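Local atomic coordinates of dehydrogenase (Chromobacterium violaceum, PDB entry 3Q2I), a protein that probably catalyses the NAD-dependent oxidation of UDP-N-acetylglucosaminuronic acid, a step required for making 2,3-diacetamido-2,3-dideoxy-D-mannuronic acid. Residues Val131-Arg136 / Tyr195-Asp200; Asn135-Thr140 / Thr320-Gly325. All coordinates share one frame; numbering follows the deposited sequence.

Both contacts start from the chain that leaves the last strand of the Rossmann sheet, and R136 serves in each. Interaction 1 is the buried one: charged side chains of this loop close on a single carboxylate of helix 193-203, near the centre of the chain; the same loop also touches the cofactor through Q134 and the UDP-sugar through N135. Interaction 2 lies further out, where the same run of chain meets the loop that leads into helix 325-344; there the bonds are a tilted ion pair and a water bridge, and R137 is exposed. The two adjoin through V131 and K133, which lie against T323, and V131 N probably donates to T323 O. Charge is thus matched closely inside and more loosely towards the surface.

Interaction 1. Residues Val131-Arg136 / Tyr195-Asp200; sequences VVKQNR and YVDLLD. With NAI (1,4-dihydronicotinamide adenine dinucleotide), chain B.
D197 reaches from helix 193-203 to the loop after strand 129-131, where its carboxylate is shared by R136 and K133. R136 takes it side-on with two nitrogens: NE donates to D197 OD2 at 2.9 Å and NH2 to D197 OD1 at 2.9 Å. Both oxygens use their syn lone pairs, both bonds are almost straight, and the guanidinium and carboxylate planes lie only 11° apart, the geometry of a nearly flat bidentate salt bridge. K133 comes to the same group differently. Its NZ meets D197 OD1 at 2.8 Å from above the carboxylate plane, 67° out of it, so OD1 receives two donors without their competing for one direction. A stretched lysine chain that turns only at its last torsion (chi4 -81°) delivers the ammonium there, while D197, with CG anti to the backbone N, directs its carboxylate at the loop.

Further partners hold the cations: E327 also binds R136 NH2, W201 makes a cation-pi contact with R136, and S331 takes a bond from K133 NZ. Between the two cations in sequence, Q134 faces the other way, towards the cofactor. Its NE2 donates to O7N of the nicotinamide carboxamide at 2.8 Å, and its OE1 accepts from N7N at 3.0 Å, a reciprocal amide pair that fixes the rotation of the carboxamide. A buried carboxylate gripped by three N-H donors from two cations probably stays ionised, and the network ties the nicotinamide-binding loop to the C-terminal α/β domain.

Interaction 2. Residues Asn135-Thr140 / Thr320-Gly325; sequences NRRNAT and TPETDG. With HP7 ((2S,3S,4R,5R,6R)-5-acetamido-6-[[[(2R,3S,4R,5R)-5-(2,4-dioxopyrimidin-1-yl)-3,4-dihydroxy-oxolan-2-yl]methoxy-hydroxy-phosphoryl]oxy-hydroxy-phosphoryl]oxy-3,4-dihydroxy-oxane-2-carboxylic acid), chain C.
The carbonyl oxygen E322 O is approached by two donors: a water that bridges to R136 NH1, and, more weakly, T323 OG1 from the next residue. The water accepts from R136 NH1 at 2.8 Å, lying at the edge of the guanidinium in its plane, and donates to E322 O at 3.1 Å. T323 OG1 sits over one face of that guanidinium, too poorly angled for a bond to it; the stronger partner of R136 is D197, held by NE and NH2.

The E322 loop leads into helix 325-344, whose N-cap is D324: its OD2 accepts from E327 N, and E327 in turn binds R136.

Next along the chain from R136, R137 forms a salt bridge with the side chain of E322. NE gives the sounder bond, 3.1 Å to the syn lone pair of E322 OE1, while the one from NH2 to E322 OE2 is weak; the planes stand 38° apart. A bend at chi2 (-85°) brings NE to OE1, which lies 20° out of the guanidinium plane, and the two side chains cross at about a right angle.

On the other segment, N138 precedes helix 139-149; its N donates to N135 O at 2.9 Å, closing the turn from which N135 OD1 comes within 3.5 Å of the acetamido methyl C8' of the UDP-sugar.

Interaction 1. Residues Val131-Arg136 / Tyr195-Asp200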
ATOM      1  N   VAL A 131      13.763  28.850  21.430  1.00 18.70           N
ATOM      2  CA  VAL A 131      14.608  27.818  20.801  1.00 19.39           C
ATOM      3  C   VAL A 131      15.683  28.594  20.097  1.00 17.54           C
ATOM      4  O   VAL A 131      15.414  29.537  19.342  1.00 21.07           O
ATOM      5  CB  VAL A 131      13.788  26.975  19.789  1.00 18.90           C
ATOM      6  CG1 VAL A 131      14.730  25.928  19.134  1.00 22.75           C
ATOM      7  CG2 VAL A 131      12.590  26.321  20.479  1.00 21.69           C
ATOM      8  N   VAL A 132      16.930  28.178  20.292  1.00 18.39           N
ATOM      9  CA  VAL A 132      18.068  28.883  19.725  1.00 19.99           C
ATOM     10  C   VAL A 132      18.253  28.597  18.261  1.00 22.34           C
ATOM     11  O   VAL A 132      18.693  27.499  17.912  1.00 27.69           O
ATOM     12  CB  VAL A 132      19.356  28.544  20.498  1.00 20.29           C
ATOM     13  CG1 VAL A 132      20.508  29.264  19.845  1.00 22.81           C
ATOM     14  CG2 VAL A 132      19.216  28.818  21.981  1.00 20.63           C
ATOM     15  N   LYS A 133      17.918  29.553  17.418  1.00 21.55           N
ATOM     16  CA  LYS A 133      18.214  29.531  15.976  1.00 21.08           C
ATOM     17  C   LYS A 133      19.025  30.797  15.644  1.00 22.02           C
ATOM     18  O   LYS A 133      18.546  31.761  15.019  1.00 21.77           O
ATOM     19  CB  LYS A 133      16.907  29.478  15.170  1.00 24.38           C
ATOM     20  CG  LYS A 133      16.180  28.139  15.243  1.00 25.51           C
ATOM     21  CD  LYS A 133      14.823  28.159  14.536  1.00 35.02           C
ATOM     22  CE  LYS A 133      14.107  26.807  14.709  1.00 29.55           C
ATOM     23  NZ  LYS A 133      14.719  25.892  13.671  1.00 24.70           N
ATOM     24  N   GLN A 134      20.298  30.738  16.004  1.00 23.14           N
ATOM     25  CA  GLN A 134      21.112  31.959  15.988  1.00 24.48           C
ATOM     26  C   GLN A 134      21.580  32.341  14.589  1.00 26.22           C
ATOM     27  O   GLN A 134      22.011  33.477  14.358  1.00 27.39           O
ATOM     28  CB  GLN A 134      22.223  31.836  17.036  1.00 19.97           C
ATOM     29  CG  GLN A 134      23.494  31.128  16.592  1.00 20.84           C
ATOM     30  CD  GLN A 134      23.344  29.639  16.521  1.00 22.35           C
ATOM     31  OE1 GLN A 134      22.292  29.096  16.851  1.00 23.42           O
ATOM     32  NE2 GLN A 134      24.420  28.961  16.144  1.00 20.07           N
ATOM     33  N   ASN A 135      21.494  31.430  13.627  1.00 24.11           N
ATOM     34  CA  ASN A 135      21.946  31.727  12.254  1.00 23.91           C
ATOM     35  C   ASN A 135      21.042  32.631  11.422  1.00 23.16           C
ATOM     36  O   ASN A 135      21.455  33.189  10.407  1.00 23.89           O
ATOM     37  CB  ASN A 135      22.148  30.397  11.489  1.00 28.06           C
ATOM     38  CG  ASN A 135      23.574  30.151  11.032  1.00 30.28           C
ATOM     39  OD1 ASN A 135      24.542  30.578  11.673  1.00 36.81           O
ATOM     40  ND2 ASN A 135      23.718  29.356   9.949  1.00 33.34           N
ATOM     41  N   ARG A 136      19.762  32.708  11.798  1.00 22.11           N
ATOM     42  CA  ARG A 136      18.757  33.444  11.049  1.00 21.80           C
ATOM     43  C   ARG A 136      19.161  34.918  10.924  1.00 21.90           C
ATOM     44  O   ARG A 136      18.846  35.548   9.936  1.00 24.68           O
ATOM     45  CB  ARG A 136      17.405  33.387  11.766  1.00 23.97           C
ATOM     46  CG  ARG A 136      16.703  32.033  11.646  1.00 19.39           C
ATOM     47  CD  ARG A 136      15.252  32.234  12.008  1.00 18.09           C
ATOM     48  NE  ARG A 136      14.600  30.923  11.855  1.00 20.71           N
ATOM     49  CZ  ARG A 136      13.316  30.738  12.139  1.00 22.53           C
ATOM     50  NH1 ARG A 136      12.576  31.755  12.583  1.00 23.03           N
ATOM     51  NH2 ARG A 136      12.756  29.535  12.013  1.00 21.28           N
ATOM     52  N   TYR A 195      20.210  24.681   8.245  1.00 18.00           N
ATOM     53  CA  TYR A 195      19.876  24.733   6.830  1.00 17.56           C
ATOM     54  C   TYR A 195      18.501  24.114   6.587  1.00 15.02           C
ATOM     55  O   TYR A 195      17.737  24.634   5.777  1.00 18.26           O
ATOM     56  CB  TYR A 195      20.959  24.032   5.992  1.00 16.93           C
ATOM     57  CG  TYR A 195      22.303  24.730   6.065  1.00 20.09           C
ATOM     58  CD1 TYR A 195      22.785  25.508   5.012  1.00 21.50           C
ATOM     59  CD2 TYR A 195      23.108  24.567   7.181  1.00 18.12           C
ATOM     60  CE1 TYR A 195      24.010  26.146   5.108  1.00 19.67           C
ATOM     61  CE2 TYR A 195      24.347  25.230   7.288  1.00 23.97           C
ATOM     62  CZ  TYR A 195      24.766  26.018   6.239  1.00 22.23           C
ATOM     63  OH  TYR A 195      25.979  26.713   6.362  1.00 22.45           O
ATOM     64  N   VAL A 196      18.169  23.045   7.313  1.00 15.80           N
ATOM     65  CA  VAL A 196      16.794  22.531   7.285  1.00 14.51           C
ATOM     66  C   VAL A 196      15.839  23.660   7.644  1.00 15.07           C
ATOM     67  O   VAL A 196      14.746  23.804   7.064  1.00 17.21           O
ATOM     68  CB  VAL A 196      16.570  21.298   8.244  1.00 16.43           C
ATOM     69  CG1 VAL A 196      15.074  20.924   8.233  1.00 16.29           C
ATOM     70  CG2 VAL A 196      17.475  20.155   7.767  1.00 18.03           C
ATOM     71  N   ASP A 197      16.270  24.471   8.627  1.00 17.88           N
ATOM     72  CA  ASP A 197      15.448  25.580   9.076  1.00 17.10           C
ATOM     73  C   ASP A 197      15.059  26.497   7.925  1.00 15.55           C
ATOM     74  O   ASP A 197      14.007  27.128   7.972  1.00 19.00           O
ATOM     75  CB  ASP A 197      16.222  26.382  10.122  1.00 18.53           C
ATOM     76  CG  ASP A 197      15.431  27.504  10.725  1.00 25.35           C
ATOM     77  OD1 ASP A 197      14.325  27.253  11.219  1.00 19.00           O
ATOM     78  OD2 ASP A 197      15.959  28.645  10.741  1.00 24.80           O
ATOM     79  N   LEU A 198      15.935  26.655   6.932  1.00 14.99           N
ATOM     80  CA  LEU A 198      15.624  27.608   5.865  1.00 14.83           C
ATOM     81  C   LEU A 198      14.427  27.200   5.009  1.00 14.52           C
ATOM     82  O   LEU A 198      13.877  27.989   4.253  1.00 17.31           O
ATOM     83  CB  LEU A 198      16.839  27.764   4.912  1.00 13.26           C
ATOM     84  CG  LEU A 198      18.155  28.134   5.661  1.00 17.03           C
ATOM     85  CD1 LEU A 198      19.308  28.105   4.725  1.00 17.95           C
ATOM     86  CD2 LEU A 198      17.992  29.473   6.417  1.00 22.39           C
ATOM     87  N   LEU A 199      14.145  25.892   4.989  1.00 16.56           N
ATOM     88  CA  LEU A 199      13.117  25.411   4.077  1.00 16.59           C
ATOM     89  C   LEU A 199      11.747  26.023   4.342  1.00 15.11           C
ATOM     90  O   LEU A 199      11.104  26.498   3.406  1.00 17.17           O
ATOM     91  CB  LEU A 199      13.120  23.873   4.080  1.00 15.95           C
ATOM     92  CG  LEU A 199      14.414  23.166   3.692  1.00 18.01           C
ATOM     93  CD1 LEU A 199      14.356  21.626   3.810  1.00 16.86           C
ATOM     94  CD2 LEU A 199      14.762  23.566   2.259  1.00 19.35           C
ATOM     95  N   ASP A 200      11.254  25.965   5.568  1.00 15.92           N
ATOM     96  CA  ASP A 200      10.017  26.626   5.905  1.00 15.12           C
ATOM     97  C   ASP A 200      10.222  28.150   6.118  1.00 16.76           C
ATOM     98  O   ASP A 200       9.405  28.937   5.633  1.00 20.22           O
ATOM     99  CB  ASP A 200       9.439  26.005   7.196  1.00 16.41           C
ATOM    100  CG  ASP A 200       8.109  26.632   7.591  1.00 21.16           C
ATOM    101  OD1 ASP A 200       8.119  27.713   8.240  1.00 22.30           O
ATOM    102  OD2 ASP A 200       7.041  26.179   7.150  1.00 20.11           O
TER
HETATM  103  PA  NAI B 500      28.593  18.485  25.026  1.00 22.96           P
HETATM  104  O1A NAI B 500      28.666  17.014  25.071  1.00 20.45           O
HETATM  105  O2A NAI B 500      29.924  19.329  24.799  1.00 24.17           O
HETATM  106  O5B NAI B 500      27.913  19.115  26.306  1.00 22.42           O
HETATM  107  C5B NAI B 500      27.413  18.106  27.138  1.00 28.58           C
HETATM  108  C4B NAI B 500      27.136  18.716  28.505  1.00 26.75           C
HETATM  109  O4B NAI B 500      25.892  18.309  29.101  1.00 20.89           O
HETATM  110  C3B NAI B 500      28.254  17.940  29.203  1.00 27.03           C
HETATM  111  O3B NAI B 500      29.090  18.826  29.961  1.00 26.72           O
HETATM  112  C2B NAI B 500      27.535  16.816  29.969  1.00 23.48           C
HETATM  113  O2B NAI B 500      28.213  16.370  31.138  1.00 25.97           O
HETATM  114  C1B NAI B 500      26.240  17.589  30.313  1.00 20.12           C
HETATM  115  N9A NAI B 500      25.155  16.741  30.749  1.00 23.37           N
HETATM  116  C8A NAI B 500      24.752  15.559  30.175  1.00 25.99           C
HETATM  117  N7A NAI B 500      23.697  15.130  30.808  1.00 20.38           N
HETATM  118  C5A NAI B 500      23.294  16.046  31.753  1.00 23.24           C
HETATM  119  C6A NAI B 500      22.269  16.117  32.718  1.00 22.51           C
HETATM  120  N6A NAI B 500      21.310  15.135  32.846  1.00 25.52           N
HETATM  121  N1A NAI B 500      22.228  17.186  33.532  1.00 27.77           N
HETATM  122  C2A NAI B 500      23.145  18.126  33.428  1.00 19.77           C
HETATM  123  N3A NAI B 500      24.144  18.128  32.548  1.00 22.06           N
HETATM  124  C4A NAI B 500      24.248  17.071  31.714  1.00 20.87           C
HETATM  125  O3  NAI B 500      27.590  18.883  23.854  1.00 20.00           O
HETATM  126  PN  NAI B 500      27.436  20.236  23.121  1.00 20.97           P
HETATM  127  O1N NAI B 500      28.157  20.224  21.803  1.00 22.08           O
HETATM  128  O2N NAI B 500      27.673  21.488  24.000  1.00 27.20           O
HETATM  129  O5D NAI B 500      25.931  20.237  22.500  1.00 20.79           O
HETATM  130  C5D NAI B 500      25.028  20.645  23.501  1.00 18.69           C
HETATM  131  C4D NAI B 500      23.662  20.979  22.908  1.00 20.26           C
HETATM  132  O4D NAI B 500      23.884  22.157  22.115  1.00 21.32           O
HETATM  133  C3D NAI B 500      23.129  19.946  21.876  1.00 18.78           C
HETATM  134  O3D NAI B 500      21.704  19.994  21.965  1.00 19.84           O
HETATM  135  C2D NAI B 500      23.547  20.534  20.523  1.00 20.58           C
HETATM  136  O2D NAI B 500      22.634  20.200  19.481  1.00 20.69           O
HETATM  137  C1D NAI B 500      23.483  22.071  20.760  1.00 19.52           C
HETATM  138  N1N NAI B 500      24.360  22.818  19.887  1.00 19.05           N
HETATM  139  C2N NAI B 500      23.881  23.846  19.219  1.00 21.58           C
HETATM  140  C3N NAI B 500      24.655  24.566  18.300  1.00 19.23           C
HETATM  141  C7N NAI B 500      24.112  25.741  17.581  1.00 18.50           C
HETATM  142  O7N NAI B 500      24.508  26.156  16.507  1.00 22.38           O
HETATM  143  N7N NAI B 500      23.078  26.449  18.123  1.00 17.49           N
HETATM  144  C4N NAI B 500      25.953  24.083  18.040  1.00 20.78           C
HETATM  145  C5N NAI B 500      26.442  23.068  18.844  1.00 21.55           C
HETATM  146  C6N NAI B 500      25.635  22.435  19.755  1.00 19.54           C

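Interaction 2. Residues Asn135-Thr140 / Thr320-Gly325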
ATOM      1  N   ASN A 135      21.494  31.430  13.627  1.00 24.11           N
ATOM      2  CA  ASN A 135      21.946  31.727  12.254  1.00 23.91           C
ATOM      3  C   ASN A 135      21.042  32.631  11.422  1.00 23.16           C
ATOM      4  O   ASN A 135      21.455  33.189  10.407  1.00 23.89           O
ATOM      5  CB  ASN A 135      22.148  30.397  11.489  1.00 28.06           C
ATOM      6  CG  ASN A 135      23.574  30.151  11.032  1.00 30.28           C
ATOM      7  OD1 ASN A 135      24.542  30.578  11.673  1.00 36.81           O
ATOM      8  ND2 ASN A 135      23.718  29.356   9.949  1.00 33.34           N
ATOM      9  N   ARG A 136      19.762  32.708  11.798  1.00 22.11           N
ATOM     10  CA  ARG A 136      18.757  33.444  11.049  1.00 21.80           C
ATOM     11  C   ARG A 136      19.161  34.918  10.924  1.00 21.90           C
ATOM     12  O   ARG A 136      18.846  35.548   9.936  1.00 24.68           O
ATOM     13  CB  ARG A 136      17.405  33.387  11.766  1.00 23.97           C
ATOM     14  CG  ARG A 136      16.703  32.033  11.646  1.00 19.39           C
ATOM     15  CD  ARG A 136      15.252  32.234  12.008  1.00 18.09           C
ATOM     16  NE  ARG A 136      14.600  30.923  11.855  1.00 20.71           N
ATOM     17  CZ  ARG A 136      13.316  30.738  12.139  1.00 22.53           C
ATOM     18  NH1 ARG A 136      12.576  31.755  12.583  1.00 23.03           N
ATOM     19  NH2 ARG A 136      12.756  29.535  12.013  1.00 21.28           N
ATOM     20  N   ARG A 137      19.867  35.423  11.931  1.00 24.49           N
ATOM     21  CA  ARG A 137      20.250  36.845  11.854  1.00 25.01           C
ATOM     22  C   ARG A 137      21.566  37.085  11.136  1.00 28.29           C
ATOM     23  O   ARG A 137      22.008  38.229  11.024  1.00 27.37           O
ATOM     24  CB  ARG A 137      20.217  37.505  13.233  1.00 27.84           C
ATOM     25  CG  ARG A 137      18.804  37.810  13.722  1.00 30.03           C
ATOM     26  CD  ARG A 137      18.307  39.147  13.181  1.00 35.54           C
ATOM     27  NE  ARG A 137      16.855  39.279  13.307  1.00 44.94           N
ATOM     28  CZ  ARG A 137      16.149  40.347  12.948  1.00 43.88           C
ATOM     29  NH1 ARG A 137      16.744  41.408  12.423  1.00 44.60           N
ATOM     30  NH2 ARG A 137      14.833  40.355  13.124  1.00 47.59           N
ATOM     31  N   ASN A 138      22.157  36.043  10.556  1.00 25.76           N
ATOM     32  CA  ASN A 138      23.308  36.267   9.694  1.00 24.67           C
ATOM     33  C   ASN A 138      22.952  37.242   8.575  1.00 23.98           C
ATOM     34  O   ASN A 138      21.842  37.236   8.059  1.00 24.32           O
ATOM     35  CB  ASN A 138      23.801  34.936   9.117  1.00 22.37           C
ATOM     36  CG  ASN A 138      24.456  34.066  10.168  1.00 23.63           C
ATOM     37  OD1 ASN A 138      24.418  34.362  11.355  1.00 30.25           O
ATOM     38  ND2 ASN A 138      25.086  32.960   9.731  1.00 29.34           N
ATOM     39  N   ALA A 139      23.895  38.101   8.194  1.00 26.38           N
ATOM     40  CA  ALA A 139      23.609  39.102   7.187  1.00 26.17           C
ATOM     41  C   ALA A 139      23.123  38.591   5.835  1.00 23.16           C
ATOM     42  O   ALA A 139      22.190  39.151   5.262  1.00 26.37           O
ATOM     43  CB  ALA A 139      24.796  40.051   7.037  1.00 28.40           C
ATOM     44  N   THR A 140      23.761  37.540   5.320  1.00 25.23           N
ATOM     45  CA  THR A 140      23.304  36.946   4.077  1.00 25.56           C
ATOM     46  C   THR A 140      21.861  36.430   4.144  1.00 24.43           C
ATOM     47  O   THR A 140      21.052  36.706   3.263  1.00 25.21           O
ATOM     48  CB  THR A 140      24.222  35.827   3.603  1.00 28.31           C
ATOM     49  OG1 THR A 140      24.409  34.890   4.662  1.00 29.10           O
ATOM     50  CG2 THR A 140      25.607  36.363   3.228  1.00 28.43           C
ATOM     51  N   THR A 320       9.075  40.558  21.176  1.00 30.69           N
ATOM     52  CA  THR A 320       8.554  39.192  21.272  1.00 30.69           C
ATOM     53  C   THR A 320       9.601  38.208  20.742  1.00 28.04           C
ATOM     54  O   THR A 320      10.505  38.594  20.008  1.00 30.18           O
ATOM     55  CB  THR A 320       7.268  39.057  20.436  1.00 29.12           C
ATOM     56  OG1 THR A 320       7.538  39.347  19.062  1.00 36.59           O
ATOM     57  CG2 THR A 320       6.174  39.991  20.912  1.00 35.82           C
ATOM     58  N   PRO A 321       9.464  36.907  21.083  1.00 27.61           N
ATOM     59  CA  PRO A 321      10.515  35.971  20.680  1.00 25.23           C
ATOM     60  C   PRO A 321      10.670  35.888  19.169  1.00 23.98           C
ATOM     61  O   PRO A 321       9.683  35.739  18.445  1.00 26.63           O
ATOM     62  CB  PRO A 321      10.078  34.641  21.331  1.00 25.48           C
ATOM     63  CG  PRO A 321       9.207  35.048  22.495  1.00 25.04           C
ATOM     64  CD  PRO A 321       8.474  36.281  21.973  1.00 28.16           C
ATOM     65  N   GLU A 322      11.905  35.900  18.692  1.00 24.64           N
ATOM     66  CA  GLU A 322      12.112  35.665  17.273  1.00 26.28           C
ATOM     67  C   GLU A 322      11.857  34.198  16.980  1.00 24.24           C
ATOM     68  O   GLU A 322      11.470  33.860  15.866  1.00 27.16           O
ATOM     69  CB  GLU A 322      13.548  35.975  16.853  1.00 26.95           C
ATOM     70  CG  GLU A 322      13.850  37.420  17.187  1.00 35.20           C
ATOM     71  CD  GLU A 322      14.522  38.157  16.064  1.00 45.32           C
ATOM     72  OE1 GLU A 322      15.405  37.577  15.390  1.00 45.72           O
ATOM     73  OE2 GLU A 322      14.163  39.340  15.882  1.00 49.60           O
ATOM     74  N   THR A 323      12.199  33.355  17.930  1.00 20.92           N
ATOM     75  CA  THR A 323      11.998  31.917  17.661  1.00 18.42           C
ATOM     76  C   THR A 323      11.540  31.221  18.913  1.00 17.63           C
ATOM     77  O   THR A 323      12.353  30.840  19.762  1.00 20.72           O
ATOM     78  CB  THR A 323      13.287  31.255  17.140  1.00 21.83           C
ATOM     79  OG1 THR A 323      13.638  31.830  15.874  1.00 27.19           O
ATOM     80  CG2 THR A 323      12.990  29.764  16.935  1.00 24.74           C
ATOM     81  N   ASP A 324      10.229  31.067  19.083  1.00 18.07           N
ATOM     82  CA  ASP A 324       9.710  30.347  20.238  1.00 16.89           C
ATOM     83  C   ASP A 324       9.528  28.852  19.937  1.00 16.21           C
ATOM     84  O   ASP A 324       9.885  28.439  18.838  1.00 18.37           O
ATOM     85  CB  ASP A 324       8.432  30.966  20.769  1.00 18.27           C
ATOM     86  CG  ASP A 324       7.272  30.969  19.769  1.00 25.87           C
ATOM     87  OD1 ASP A 324       6.254  31.655  20.067  1.00 26.21           O
ATOM     88  OD2 ASP A 324       7.332  30.331  18.703  1.00 20.93           O
ATOM     89  N   GLY A 325       9.029  28.087  20.905  1.00 16.37           N
ATOM     90  CA  GLY A 325       8.881  26.639  20.723  1.00 17.90           C
ATOM     91  C   GLY A 325       8.010  26.299  19.530  1.00 17.49           C
ATOM     92  O   GLY A 325       8.341  25.371  18.747  1.00 16.98           O
TER
HETATM   93  N1  HP7 C 550      35.211  19.607  11.586  1.00 27.56           N
HETATM   94  C2  HP7 C 550      36.057  18.917  10.821  1.00 24.86           C
HETATM   95  O2  HP7 C 550      36.538  17.837  11.253  1.00 32.92           O
HETATM   96  N3  HP7 C 550      36.435  19.365   9.620  1.00 26.57           N
HETATM   97  C4  HP7 C 550      35.954  20.523   9.149  1.00 28.37           C
HETATM   98  O4  HP7 C 550      36.389  20.924   8.043  1.00 26.88           O
HETATM   99  C5  HP7 C 550      35.054  21.268   9.918  1.00 29.09           C
HETATM  100  C6  HP7 C 550      34.701  20.773  11.167  1.00 32.14           C
HETATM  101  PA  HP7 C 550      32.664  23.555  13.697  1.00 38.59           P
HETATM  102  PB  HP7 C 550      30.275  24.768  14.565  1.00 44.70           P
HETATM  103  O'P HP7 C 550      28.747  19.600  14.044  1.00 27.62           O
HETATM  104  O'Q HP7 C 550      28.215  19.776  16.174  1.00 28.10           O
HETATM  105  C1' HP7 C 550      28.346  23.534  13.289  1.00 33.93           C
HETATM  106  O1A HP7 C 550      32.824  24.123  12.295  1.00 42.54           O
HETATM  107  O1B HP7 C 550      30.428  25.744  13.422  1.00 45.84           O
HETATM  108  C1C HP7 C 550      34.795  19.024  12.868  1.00 29.94           C
HETATM  109  C2' HP7 C 550      26.856  23.850  13.074  1.00 25.92           C
HETATM  110  N2' HP7 C 550      26.626  25.296  13.088  1.00 26.25           N
HETATM  111  O2A HP7 C 550      33.427  24.101  14.873  1.00 43.77           O
HETATM  112  O2B HP7 C 550      30.476  25.165  16.014  1.00 49.85           O
HETATM  113  C2C HP7 C 550      35.706  19.403  14.028  1.00 51.26           C
HETATM  114  O2C HP7 C 550      35.806  18.210  14.814  1.00 52.29           O
HETATM  115  C3' HP7 C 550      25.999  23.196  14.150  1.00 28.19           C
HETATM  116  O3' HP7 C 550      24.634  23.273  13.675  1.00 25.73           O
HETATM  117  O3A HP7 C 550      31.125  23.475  14.148  1.00 40.97           O
HETATM  118  O3B HP7 C 550      28.756  24.173  14.506  1.00 35.92           O
HETATM  119  C3C HP7 C 550      34.872  20.404  14.811  1.00 38.34           C
HETATM  120  O3C HP7 C 550      35.184  20.350  16.204  1.00 61.12           O
HETATM  121  C4' HP7 C 550      26.370  21.716  14.335  1.00 25.34           C
HETATM  122  O4' HP7 C 550      25.706  21.121  15.444  1.00 29.85           O
HETATM  123  C4C HP7 C 550      33.430  19.965  14.572  1.00 31.95           C
HETATM  124  O4C HP7 C 550      33.519  19.582  13.192  1.00 32.80           O
HETATM  125  C5' HP7 C 550      27.870  21.680  14.690  1.00 27.09           C
HETATM  126  O5' HP7 C 550      28.533  22.134  13.514  1.00 31.15           O
HETATM  127  C5C HP7 C 550      32.497  21.152  14.676  1.00 35.04           C
HETATM  128  O5C HP7 C 550      32.930  21.977  13.601  1.00 33.18           O
HETATM  129  C6' HP7 C 550      28.307  20.270  15.008  1.00 22.17           C
HETATM  130  C7' HP7 C 550      26.113  26.038  12.108  1.00 34.49           C
HETATM  131  O7' HP7 C 550      25.632  25.622  11.045  1.00 33.03           O
HETATM  132  C8' HP7 C 550      26.119  27.527  12.359  1.00 28.18           C
HETATM  133  O   HOH W   1      13.000  34.441  13.175  1.00 30.74           O